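Local coordinates for protein DsbA-like disulfide oxidoreductase (Wolbachia endosymbiont of Drosophila melanogaster, PDB 6EEZ) that rearranges disulfide bonds in substrate proteins, acting as a homotrimeric DsbA-like thiol-disulfide isomerase of the thioredoxin superfamily, at residues D70-I73 against S78-A81; F97-A102 against K120-D125; L104-K107 against E113-L116. All coordinates share one frame; numbering follows the deposited sequence.

Contact 1: residues D70-I73 against S78-A81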
loop_
_atom_site.group_PDB
_atom_site.type_symbol
_atom_site.label_atom_id
_atom_site.label_comp_id
_atom_site.label_asym_id
_atom_site.label_seq_id
_atom_site.Cartn_x
_atom_site.Cartn_y
_atom_site.Cartn_z
ATOM N N ASP A 70 1.476 1.562 3.449
ATOM C CA ASP A 70 2.040 0.521 4.285
ATOM C C ASP A 70 1.483 0.707 5.685
ATOM O O ASP A 70 1.819 1.685 6.357
ATOM C CB ASP A 70 3.569 0.598 4.266
ATOM C CG ASP A 70 4.153 0.094 2.962
ATOM O OD1 ASP A 70 4.066 -1.125 2.705
ATOM O OD2 ASP A 70 4.669 0.914 2.179
ATOM N N ALA A 71 0.616 -0.210 6.100
ATOM C CA ALA A 71 -0.100 -0.077 7.378
ATOM C C ALA A 71 0.127 -1.307 8.228
ATOM O O ALA A 71 -0.784 -2.110 8.429
ATOM C CB ALA A 71 -1.576 0.135 7.142
ATOM N N PRO A 72 1.360 -1.473 8.716
ATOM C CA PRO A 72 1.695 -2.620 9.558
ATOM C C PRO A 72 0.898 -2.602 10.870
ATOM O O PRO A 72 0.975 -1.608 11.609
ATOM C CB PRO A 72 3.192 -2.441 9.802
ATOM C CG PRO A 72 3.415 -0.976 9.659
ATOM C CD PRO A 72 2.487 -0.532 8.589
ATOM N N ILE A 73 0.146 -3.674 11.134
ATOM C CA ILE A 73 -0.553 -3.861 12.414
ATOM C C ILE A 73 -0.395 -5.282 12.989
ATOM O O ILE A 73 -0.853 -5.561 14.109
ATOM C CB ILE A 73 -2.072 -3.550 12.281
ATOM C CG1 ILE A 73 -2.697 -4.353 11.136
ATOM C CG2 ILE A 73 -2.281 -2.089 11.996
ATOM C CD1 ILE A 73 -4.203 -4.351 11.121
ATOM N N SER A 78 6.089 -7.215 10.502
ATOM C CA SER A 78 5.374 -6.389 9.526
ATOM C C SER A 78 5.916 -4.968 9.516
ATOM O O SER A 78 6.016 -4.341 8.475
ATOM C CB SER A 78 3.881 -6.357 9.829
ATOM O OG SER A 78 3.257 -7.588 9.536
ATOM N N LEU A 79 6.262 -4.469 10.694
ATOM C CA LEU A 79 6.779 -3.119 10.832
ATOM C C LEU A 79 8.122 -3.019 10.163
ATOM O O LEU A 79 8.414 -2.032 9.502
ATOM C CB LEU A 79 6.900 -2.733 12.307
ATOM C CG LEU A 79 7.402 -1.322 12.620
ATOM C CD1 LEU A 79 6.532 -0.266 11.971
ATOM C CD2 LEU A 79 7.424 -1.090 14.118
ATOM N N LYS A 80 8.940 -4.056 10.346
ATOM C CA LYS A 80 10.240 -4.151 9.688
ATOM C C LYS A 80 10.113 -4.148 8.174
ATOM O O LYS A 80 10.807 -3.402 7.488
ATOM C CB LYS A 80 10.966 -5.416 10.115
ATOM C CG LYS A 80 11.527 -5.382 11.506
ATOM C CD LYS A 80 12.216 -6.696 11.769
ATOM C CE LYS A 80 12.909 -6.742 13.114
ATOM N NZ LYS A 80 13.396 -8.114 13.355
ATOM N N ALA A 81 9.233 -4.994 7.656
ATOM C CA ALA A 81 9.075 -5.102 6.220
ATOM C C ALA A 81 8.488 -3.798 5.680
ATOM O O ALA A 81 8.887 -3.320 4.620
ATOM C CB ALA A 81 8.210 -6.297 5.860
#

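Contact 2: residues F97-A102 against K120-D125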
loop_
_atom_site.group_PDB
_atom_site.type_symbol
_atom_site.label_atom_id
_atom_site.label_comp_id
_atom_site.label_asym_id
_atom_site.label_seq_id
_atom_site.Cartn_x
_atom_site.Cartn_y
_atom_site.Cartn_z
ATOM N N PHE A 97 7.812 -0.943 -5.954
ATOM C CA PHE A 97 6.859 -2.002 -6.258
ATOM C C PHE A 97 7.524 -3.385 -6.236
ATOM O O PHE A 97 6.870 -4.392 -5.913
ATOM C CB PHE A 97 6.180 -1.782 -7.613
ATOM C CG PHE A 97 5.133 -2.829 -7.934
ATOM C CD1 PHE A 97 3.822 -2.687 -7.474
ATOM C CD2 PHE A 97 5.471 -3.969 -8.673
ATOM C CE1 PHE A 97 2.867 -3.642 -7.755
ATOM C CE2 PHE A 97 4.527 -4.939 -8.949
ATOM C CZ PHE A 97 3.217 -4.776 -8.498
ATOM N N ASP A 98 8.811 -3.439 -6.587
ATOM C CA ASP A 98 9.542 -4.707 -6.597
ATOM C C ASP A 98 9.744 -5.244 -5.193
ATOM O O ASP A 98 9.604 -6.442 -4.953
ATOM C CB ASP A 98 10.894 -4.546 -7.284
ATOM C CG ASP A 98 10.751 -4.259 -8.743
ATOM O OD1 ASP A 98 9.700 -4.611 -9.313
ATOM O OD2 ASP A 98 11.693 -3.698 -9.328
ATOM N N PHE A 99 10.078 -4.360 -4.263
ATOM C CA PHE A 99 10.153 -4.767 -2.877
ATOM C C PHE A 99 8.758 -5.183 -2.434
ATOM O O PHE A 99 8.582 -6.246 -1.855
ATOM C CB PHE A 99 10.693 -3.654 -1.985
ATOM C CG PHE A 99 10.866 -4.080 -0.562
ATOM C CD1 PHE A 99 12.041 -4.690 -0.153
ATOM C CD2 PHE A 99 9.832 -3.937 0.354
ATOM C CE1 PHE A 99 12.196 -5.114 1.148
ATOM C CE2 PHE A 99 9.978 -4.361 1.665
ATOM C CZ PHE A 99 11.166 -4.951 2.060
ATOM N N HIS A 100 7.772 -4.343 -2.736
ATOM C CA HIS A 100 6.379 -4.581 -2.366
ATOM C C HIS A 100 5.919 -5.979 -2.749
ATOM O O HIS A 100 5.403 -6.726 -1.915
ATOM C CB HIS A 100 5.481 -3.530 -3.037
ATOM C CG HIS A 100 4.010 -3.804 -2.941
ATOM N ND1 HIS A 100 3.211 -3.251 -1.957
ATOM C CD2 HIS A 100 3.182 -4.537 -3.722
ATOM C CE1 HIS A 100 1.960 -3.631 -2.132
ATOM N NE2 HIS A 100 1.910 -4.415 -3.198
ATOM N N HIS A 101 6.109 -6.324 -4.018
ATOM C CA HIS A 101 5.569 -7.561 -4.558
ATOM C C HIS A 101 6.343 -8.769 -4.021
ATOM O O HIS A 101 5.756 -9.830 -3.745
ATOM C CB HIS A 101 5.609 -7.543 -6.091
ATOM C CG HIS A 101 4.773 -8.605 -6.720
ATOM N ND1 HIS A 101 5.308 -9.766 -7.233
ATOM C CD2 HIS A 101 3.434 -8.695 -6.900
ATOM C CE1 HIS A 101 4.335 -10.521 -7.710
ATOM N NE2 HIS A 101 3.188 -9.894 -7.523
ATOM N N ALA A 102 7.654 -8.611 -3.870
ATOM C CA ALA A 102 8.461 -9.670 -3.266
ATOM C C ALA A 102 8.065 -9.894 -1.813
ATOM O O ALA A 102 8.032 -11.024 -1.357
ATOM C CB ALA A 102 9.945 -9.348 -3.358
ATOM N N LYS A 120 18.455 -7.529 -2.035
ATOM C CA LYS A 120 19.474 -7.940 -2.988
ATOM C C LYS A 120 18.895 -8.389 -4.321
ATOM O O LYS A 120 19.458 -8.089 -5.374
ATOM C CB LYS A 120 20.323 -9.072 -2.413
ATOM C CG LYS A 120 21.088 -8.712 -1.156
ATOM C CD LYS A 120 21.910 -7.443 -1.316
ATOM C CE LYS A 120 22.776 -7.206 -0.101
ATOM N NZ LYS A 120 23.727 -8.348 0.150
ATOM N N ASN A 121 17.793 -9.132 -4.285
ATOM C CA ASN A 121 17.241 -9.703 -5.515
ATOM C C ASN A 121 16.612 -8.647 -6.428
ATOM O O ASN A 121 16.355 -8.909 -7.609
ATOM C CB ASN A 121 16.209 -10.775 -5.176
ATOM C CG ASN A 121 16.832 -12.003 -4.552
ATOM O OD1 ASN A 121 17.971 -12.373 -4.867
ATOM N ND2 ASN A 121 16.096 -12.647 -3.665
ATOM N N ILE A 122 16.376 -7.453 -5.887
ATOM C CA ILE A 122 15.744 -6.391 -6.667
ATOM C C ILE A 122 16.734 -5.310 -7.105
ATOM O O ILE A 122 16.324 -4.285 -7.650
ATOM C CB ILE A 122 14.587 -5.742 -5.880
ATOM C CG1 ILE A 122 15.102 -5.014 -4.636
ATOM C CG2 ILE A 122 13.572 -6.807 -5.500
ATOM C CD1 ILE A 122 14.004 -4.219 -3.904
ATOM N N GLY A 123 18.022 -5.536 -6.865
ATOM C CA GLY A 123 19.064 -4.701 -7.439
ATOM C C GLY A 123 19.678 -3.648 -6.530
ATOM O O GLY A 123 20.524 -2.865 -6.974
ATOM N N ILE A 124 19.281 -3.641 -5.260
ATOM C CA ILE A 124 19.741 -2.630 -4.311
ATOM C C ILE A 124 20.897 -3.107 -3.418
ATOM O O ILE A 124 20.872 -4.212 -2.887
ATOM C CB ILE A 124 18.543 -2.157 -3.442
ATOM C CG1 ILE A 124 17.750 -1.110 -4.222
ATOM C CG2 ILE A 124 18.994 -1.550 -2.098
ATOM C CD1 ILE A 124 16.401 -0.859 -3.688
ATOM N N ASP A 125 21.906 -2.256 -3.249
ATOM C CA ASP A 125 23.098 -2.605 -2.476
ATOM C C ASP A 125 22.854 -2.480 -0.975
ATOM O O ASP A 125 22.209 -1.535 -0.519
ATOM C CB ASP A 125 24.270 -1.716 -2.910
ATOM C CG ASP A 125 25.355 -1.591 -1.847
ATOM O OD1 ASP A 125 26.313 -2.396 -1.847
ATOM O OD2 ASP A 125 25.249 -0.658 -1.025
#

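Contact 3: residues L104-K107 against E113-L116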
loop_
_atom_site.group_PDB
_atom_site.type_symbol
_atom_site.label_atom_id
_atom_site.label_comp_id
_atom_site.label_asym_id
_atom_site.label_seq_id
_atom_site.Cartn_x
_atom_site.Cartn_y
_atom_site.Cartn_z
ATOM N N LEU A 104 5.135 -9.401 -0.456
ATOM C CA LEU A 104 3.874 -10.125 -0.521
ATOM C C LEU A 104 4.072 -11.578 -0.979
ATOM O O LEU A 104 3.289 -12.460 -0.615
ATOM C CB LEU A 104 2.904 -9.411 -1.445
ATOM C CG LEU A 104 2.374 -8.079 -0.897
ATOM C CD1 LEU A 104 1.450 -7.416 -1.938
ATOM C CD2 LEU A 104 1.647 -8.250 0.467
ATOM N N SER A 105 5.124 -11.831 -1.760
ATOM C CA SER A 105 5.401 -13.186 -2.242
ATOM C C SER A 105 6.145 -14.021 -1.188
ATOM O O SER A 105 6.133 -15.244 -1.222
ATOM C CB SER A 105 6.209 -13.127 -3.541
ATOM O OG SER A 105 5.505 -12.387 -4.522
ATOM N N HIS A 106 6.784 -13.338 -0.247
ATOM C CA HIS A 106 7.499 -13.963 0.863
ATOM C C HIS A 106 6.523 -14.701 1.778
ATOM O O HIS A 106 5.795 -14.072 2.546
ATOM C CB HIS A 106 8.265 -12.877 1.621
ATOM C CG HIS A 106 9.094 -13.378 2.758
ATOM N ND1 HIS A 106 8.545 -13.933 3.893
ATOM C CD2 HIS A 106 10.431 -13.356 2.960
ATOM C CE1 HIS A 106 9.510 -14.258 4.730
ATOM N NE2 HIS A 106 10.666 -13.923 4.186
ATOM N N LYS A 107 6.504 -16.028 1.699
ATOM C CA LYS A 107 5.444 -16.801 2.347
ATOM C C LYS A 107 5.571 -16.921 3.883
ATOM O O LYS A 107 4.577 -16.719 4.602
ATOM C CB LYS A 107 5.370 -18.200 1.729
ATOM C CG LYS A 107 4.319 -19.080 2.394
ATOM C CD LYS A 107 3.933 -20.290 1.547
ATOM C CE LYS A 107 3.040 -21.257 2.329
ATOM N NZ LYS A 107 3.759 -21.894 3.479
ATOM N N GLU A 113 17.332 -11.104 7.821
ATOM C CA GLU A 113 18.100 -11.697 6.741
ATOM C C GLU A 113 17.249 -11.818 5.479
ATOM O O GLU A 113 17.668 -11.408 4.399
ATOM C CB GLU A 113 18.634 -13.076 7.158
ATOM C CG GLU A 113 19.367 -13.108 8.518
ATOM C CD GLU A 113 18.446 -13.425 9.705
ATOM O OE1 GLU A 113 18.607 -14.509 10.317
ATOM O OE2 GLU A 113 17.575 -12.593 10.038
ATOM N N SER A 114 16.052 -12.376 5.631
ATOM C CA SER A 114 15.159 -12.607 4.503
ATOM C C SER A 114 14.765 -11.295 3.819
ATOM O O SER A 114 14.576 -11.259 2.602
ATOM C CB SER A 114 13.902 -13.341 4.962
ATOM O OG SER A 114 13.074 -12.468 5.711
ATOM N N ILE A 115 14.634 -10.226 4.608
ATOM C CA ILE A 115 14.383 -8.896 4.064
ATOM C C ILE A 115 15.579 -8.426 3.225
ATOM O O ILE A 115 15.383 -7.807 2.184
ATOM C CB ILE A 115 14.081 -7.860 5.187
ATOM C CG1 ILE A 115 12.700 -8.126 5.789
ATOM C CG2 ILE A 115 14.123 -6.422 4.647
ATOM C CD1 ILE A 115 12.344 -7.235 6.963
ATOM N N LEU A 116 16.805 -8.715 3.664
ATOM C CA LEU A 116 17.999 -8.386 2.861
ATOM C C LEU A 116 18.075 -9.210 1.582
ATOM O O LEU A 116 18.408 -8.682 0.526
ATOM C CB LEU A 116 19.294 -8.593 3.656
ATOM C CG LEU A 116 19.623 -7.584 4.765
ATOM C CD1 LEU A 116 20.994 -7.899 5.377
ATOM C CD2 LEU A 116 19.594 -6.152 4.258
#

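Contact 1: residues D70-I73 against S78-A81
Two torsions turn Leu79 to meet Pro72: chi1 of -179° sets CG opposite the backbone N of Leu79, and chi2 of 57° then brings its CD1 branch round to the proline ring. The meeting is between carbons alone, with Leu79 CD1 3.9 Å from Pro72 CG and the two side chains crossing obliquely. The neighbouring ring carbon works nearer the helix backbone. Pro72 CB lies 3.7 Å from Ser78 O and 3.8 Å from Leu79 N, so the ring rests against the peptide unit that joins these two residues, while Ser78 CB touches the same carbon at 4.0 Å. Pro72 CA and Leu79 CA come within 5.3 Å, so the ring lies directly against the first part of the helix.

This is a compact illustration of how a DsbA-like fold leaves its thioredoxin core. Strand 65-70 ends just before the proline, and helix 76-91 is the first of the run of helices inserted ahead of strand 161-164; the contact folds the intervening turn back upon the start of that helix. Helix 137-154 adds Ile144 beside both Pro72 and Leu79, and its Arg148 NE bonds to Pro72 O.

Polar groups tie down the margins. Ser78 OG bonds to Asp42 OD1 and to Ser44 OG, whereas Asp42 OD2 receives the backbone N of Ile73; a single carboxylate therefore links both sides of the contact, one oxygen to each. Ser44 directly precedes Cys45, whose disulfide with Cys48 is formed here, which places the serine end of this packing close to the redox centre.

Contact 2: residues F97-A102 against K120-D125
The Phe99 ring meets Ile122 at its edge: methyl CD1 of the isoleucine lies near the ring plane, 4.3 Å from Phe99 CD1, and segment 120-125 places nothing over either face. Around the rest of the ring stand Ser84, Ala85 and Val88 of helix 76-91 and Ile118 and Val119 of helix 112-121, so the aromatic group is buried where three helices converge. The second flat group, the carboxylate of Asp98, stays aside, and its residue takes part through the CB carbon.

Ile122 carries its side of the contact by splitting its two branches. With chi1 at 65°, CG1 sits between the backbone N and the carbonyl carbon, and the chain extends from there until CD1 reaches Phe99 CB at 3.9 Å. The other branch, CG2, comes down on Asp98, 3.9 Å from its CB and 4.0 Å from its O. One residue thus straddles the helix surface between two consecutive positions, by van der Waals contact alone.

The place of Ile122 in the chain exemplifies a general device for ending a helix. It is the first residue to depart from helical angles after helix 112-121, and it lies within the Schellman motif that ends the helix, with Gly123, at phi 101°, as its C-prime residue: Gly123 N bonds to Lys120 O and Ile124 N to Val119 O. A hydrophobic side chain at such a terminus, turned onto helix 96-105, packs two members of the helical insertion of the DsbA fold against each other. Beyond the turn, Asp125 begins the next helix as its N-cap, with OD2 accepting from Asp128 N. The carbonyl O of Ile122 in turn receives Lys95 NZ, from just ahead of helix 96-105.

Contact 3: residues L104-K107 against E113-L116
By van der Waals contact, His106 and Ser114 meet through the rim of the imidazole and the short serine side chain. Ser114 CB lies in the ring plane at its edge, 3.4 Å from His106 NE2 and 4.0 Å from His106 CD2. The reach comes from the histidine, whose CG stands opposite its backbone N (chi1 -178°) and carries the ring across a gap of 8.6 Å between His106 CA and Ser114 CA.

The polar element is a close approach of His106 NE2 to Ser114 OG, 3.2 Å apart, with the oxygen lying obliquely to the ring. Each residue has a further polar partner within its own part of the chain: Ser114 OG donates to Ser111 O just before helix 112-121, and His106 ND1 makes a weak hydrogen bond with Gly108 O.

Aromatic and backbone interactions complete the setting. The His106 ring meets that of Phe110, their planes inclined at about 35°, and His106 O accepts from Lys49 NZ, the neighbour of Cys48 in the active-site helix. His106 is also where helix 96-105 gives way to the connection with helix 112-121, so the contact draws together the two ends of that link at the surface of the inserted helical region.

The hydroxyl is held by Ser111 O, and the imidazole by Phe110 and the weak bond at ND1; the rotation of each group is therefore probably set within its own part of the chain, and the approach of His106 NE2 to Ser114 OG brings together two groups already oriented.

How the contacts relate
Contacts 2 and 3 join the same two helices, 96-105 and 112-121, and lie about 10 Å apart, centre to centre; contact 3 is nested within the loop that contact 2 closes. Contact 1 precedes both along the chain, its centre about 13 Å from that of contact 3 and about 16 Å from that of contact 2. Helix 76-91 bridges the set: Ala81 O approaches Phe99 CE2 at 3.3 Å, and Lys80 CB packs on Ile115 CD1 at 3.9 Å. With respect to the Cys45-Cys48 disulfide, contact 1 comes near through Ser78, and contact 3 is connected through Lys49, while contact 2 is packing within the helical insertion.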